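Local coordinates for member of s1p family of ribosomal proteins (PDB 5YH1), which is a manganese-binding DHH domain from a longer archaeal protein and probably acts as an exonuclease on nucleic acids, at residues I218-A223 against L280-N285. Numbering follows the deposited sequence.
Sequences IKHLPA and LLITGN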
ATOM      1  N   ILE A 218     -15.921 -26.431  15.779  1.00 29.27           N
ATOM      2  CA  ILE A 218     -14.636 -25.780  16.081  1.00 28.90           C
ATOM      3  C   ILE A 218     -13.741 -26.472  17.109  1.00 27.85           C
ATOM      4  O   ILE A 218     -12.641 -25.996  17.366  1.00 26.95           O
ATOM      5  CB  ILE A 218     -14.838 -24.322  16.562  1.00 29.14           C
ATOM      6  CG1 ILE A 218     -15.473 -24.264  17.951  1.00 29.82           C
ATOM      7  CG2 ILE A 218     -15.681 -23.538  15.569  1.00 29.78           C
ATOM      8  CD1 ILE A 218     -15.523 -22.868  18.522  1.00 30.37           C
ATOM      9  N   LYS A 219     -14.184 -27.580  17.699  1.00 27.43           N
ATOM     10  CA  LYS A 219     -13.436 -28.177  18.820  1.00 27.13           C
ATOM     11  C   LYS A 219     -12.047 -28.705  18.454  1.00 26.10           C
ATOM     12  O   LYS A 219     -11.220 -28.929  19.339  1.00 26.34           O
ATOM     13  CB  LYS A 219     -14.252 -29.262  19.534  1.00 28.07           C
ATOM     14  CG  LYS A 219     -14.646 -30.442  18.670  1.00 28.62           C
ATOM     15  CD  LYS A 219     -15.668 -31.290  19.391  1.00 30.49           C
ATOM     16  CE  LYS A 219     -16.078 -32.488  18.550  1.00 31.04           C
ATOM     17  NZ  LYS A 219     -17.165 -33.214  19.249  1.00 32.00           N
ATOM     18  N   HIS A 220     -11.785 -28.884  17.161  1.00 25.64           N
ATOM     19  CA  HIS A 220     -10.441 -29.233  16.662  1.00 25.34           C
ATOM     20  C   HIS A 220      -9.493 -28.043  16.418  1.00 25.68           C
ATOM     21  O   HIS A 220      -8.290 -28.236  16.178  1.00 25.26           O
ATOM     22  CB  HIS A 220     -10.567 -30.040  15.369  1.00 26.09           C
ATOM     23  CG  HIS A 220     -10.995 -29.221  14.192  1.00 26.66           C
ATOM     24  ND1 HIS A 220     -12.282 -28.753  14.036  1.00 26.72           N
ATOM     25  CD2 HIS A 220     -10.299 -28.767  13.126  1.00 26.44           C
ATOM     26  CE1 HIS A 220     -12.363 -28.058  12.918  1.00 26.54           C
ATOM     27  NE2 HIS A 220     -11.173 -28.053  12.346  1.00 27.21           N
ATOM     28  N   LEU A 221     -10.017 -26.817  16.467  1.00 26.32           N
ATOM     29  CA  LEU A 221      -9.200 -25.619  16.185  1.00 25.30           C
ATOM     30  C   LEU A 221      -8.035 -25.435  17.139  1.00 24.55           C
ATOM     31  O   LEU A 221      -6.940 -25.069  16.712  1.00 24.14           O
ATOM     32  CB  LEU A 221     -10.068 -24.357  16.149  1.00 26.11           C
ATOM     33  CG  LEU A 221     -11.107 -24.296  15.019  1.00 26.38           C
ATOM     34  CD1 LEU A 221     -11.748 -22.920  14.957  1.00 26.69           C
ATOM     35  CD2 LEU A 221     -10.500 -24.635  13.668  1.00 27.27           C
ATOM     36  N   PRO A 222      -8.246 -25.706  18.442  1.00 24.67           N
ATOM     37  CA  PRO A 222      -7.130 -25.595  19.386  1.00 23.77           C
ATOM     38  C   PRO A 222      -5.893 -26.440  19.034  1.00 23.47           C
ATOM     39  O   PRO A 222      -4.766 -26.025  19.304  1.00 24.11           O
ATOM     40  CB  PRO A 222      -7.749 -26.053  20.708  1.00 24.68           C
ATOM     41  CG  PRO A 222      -9.193 -25.710  20.579  1.00 24.58           C
ATOM     42  CD  PRO A 222      -9.530 -25.919  19.131  1.00 24.49           C
ATOM     43  N   ALA A 223      -6.101 -27.607  18.434  1.00 23.29           N
ATOM     44  CA  ALA A 223      -4.991 -28.434  17.973  1.00 23.48           C
ATOM     45  C   ALA A 223      -4.198 -27.754  16.867  1.00 22.91           C
ATOM     46  O   ALA A 223      -2.969 -27.833  16.847  1.00 23.26           O
ATOM     47  CB  ALA A 223      -5.501 -29.791  17.493  1.00 24.00           C
ATOM     48  N   LEU A 280      -8.883 -24.461   7.624  1.00 26.35           N
ATOM     49  CA  LEU A 280      -9.078 -24.831   9.029  1.00 26.66           C
ATOM     50  C   LEU A 280     -10.085 -25.968   9.248  1.00 28.07           C
ATOM     51  O   LEU A 280     -10.290 -26.396  10.393  1.00 28.15           O
ATOM     52  CB  LEU A 280      -9.543 -23.614   9.830  1.00 25.73           C
ATOM     53  CG  LEU A 280      -8.495 -22.546  10.097  1.00 25.28           C
ATOM     54  CD1 LEU A 280      -9.172 -21.363  10.758  1.00 25.29           C
ATOM     55  CD2 LEU A 280      -7.345 -23.073  10.948  1.00 24.75           C
ATOM     56  N   LEU A 281     -10.720 -26.418   8.161  1.00 29.02           N
ATOM     57  CA  LEU A 281     -11.671 -27.526   8.156  1.00 30.29           C
ATOM     58  C   LEU A 281     -12.904 -27.219   9.000  1.00 31.55           C
ATOM     59  O   LEU A 281     -13.281 -28.017   9.840  1.00 30.18           O
ATOM     60  CB  LEU A 281     -11.007 -28.837   8.619  1.00 30.98           C
ATOM     61  CG  LEU A 281     -11.747 -30.142   8.253  1.00 31.35           C
ATOM     62  CD1 LEU A 281     -11.459 -30.534   6.821  1.00 30.98           C
ATOM     63  CD2 LEU A 281     -11.359 -31.294   9.169  1.00 32.94           C
ATOM     64  N   ILE A 282     -13.527 -26.060   8.797  1.00 32.35           N
ATOM     65  CA  ILE A 282     -14.754 -25.757   9.540  1.00 33.98           C
ATOM     66  C   ILE A 282     -15.985 -25.664   8.667  1.00 33.52           C
ATOM     67  O   ILE A 282     -17.062 -25.339   9.153  1.00 37.40           O
ATOM     68  CB  ILE A 282     -14.635 -24.494  10.417  1.00 35.62           C
ATOM     69  CG1 ILE A 282     -14.471 -23.236   9.569  1.00 36.86           C
ATOM     70  CG2 ILE A 282     -13.474 -24.636  11.392  1.00 35.92           C
ATOM     71  CD1 ILE A 282     -14.734 -21.967  10.350  1.00 38.17           C
ATOM     72  N   THR A 283     -15.827 -25.929   7.381  1.00 33.79           N
ATOM     73  CA  THR A 283     -16.956 -26.082   6.484  1.00 34.78           C
ATOM     74  C   THR A 283     -17.120 -27.577   6.223  1.00 37.01           C
ATOM     75  O   THR A 283     -16.228 -28.385   6.509  1.00 39.10           O
ATOM     76  CB  THR A 283     -16.725 -25.356   5.135  1.00 34.32           C
ATOM     77  OG1 THR A 283     -15.761 -26.066   4.354  1.00 32.83           O
ATOM     78  CG2 THR A 283     -16.229 -23.941   5.344  1.00 33.23           C
ATOM     79  N   GLY A 284     -18.246 -27.954   5.655  1.00 38.16           N
ATOM     80  CA  GLY A 284     -18.423 -29.337   5.249  1.00 37.65           C
ATOM     81  C   GLY A 284     -17.750 -29.686   3.935  1.00 37.82           C
ATOM     82  O   GLY A 284     -17.895 -30.804   3.455  1.00 40.28           O
ATOM     83  N   ASN A 285     -17.006 -28.755   3.340  1.00 37.56           N
ATOM     84  CA  ASN A 285     -16.413 -28.993   2.025  1.00 35.10           C
ATOM     85  C   ASN A 285     -15.026 -29.633   2.117  1.00 35.82           C
ATOM     86  O   ASN A 285     -14.003 -28.975   1.904  1.00 35.12           O
ATOM     87  CB  ASN A 285     -16.371 -27.692   1.228  1.00 33.65           C
ATOM     88  CG  ASN A 285     -16.156 -27.929  -0.253  1.00 32.88           C
ATOM     89  OD1 ASN A 285     -15.620 -28.964  -0.669  1.00 31.06           O
ATOM     90  ND2 ASN A 285     -16.570 -26.965  -1.061  1.00 32.14           N
TER
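His220 of 218-223 hydrogen-bonds to Leu280 at the Schellman motif that ends helix 276-279. His220 belongs to a type I beta turn, Ile218 to Leu221, which leads into helix 221-229 of the DHH domain. The CA-CB bond of His220 points to 280-285, and CG sits tucked between N and C (chi1 73°), with the ring continuing toward the Leu280 carbonyl. His220 CD2 lies 3.6 Å from Leu280 O. His220 CE1 is 3.2 Å from Leu281 O and also meets Ile282 CG2. At the tip, His220 NE2 donates to Leu280 O over 2.7 Å. The acceptor lies near the ring plane, and NE2 lies in the carbonyl plane of Leu280. The bond is fairly straight, with an N-H...O angle of 159°. It gives the carbonyl of buried Leu280, just past the helix, a side-chain donor. Leu281 O is also near NE2, but the angle is too poor for a bond. Leu248 touches both His220 and Leu281.

Leu221 CD2 lies over one face of the His220 ring, offset toward the rim. The side chains of Leu221 and Ile282 cross at about a right angle. Helix 66-86 packs against this apolar cluster through Thr70 and Val73. Leu221 CD2 meets Ile282 CG2 at 3.7 Å and Leu280 CB at 4.1 Å.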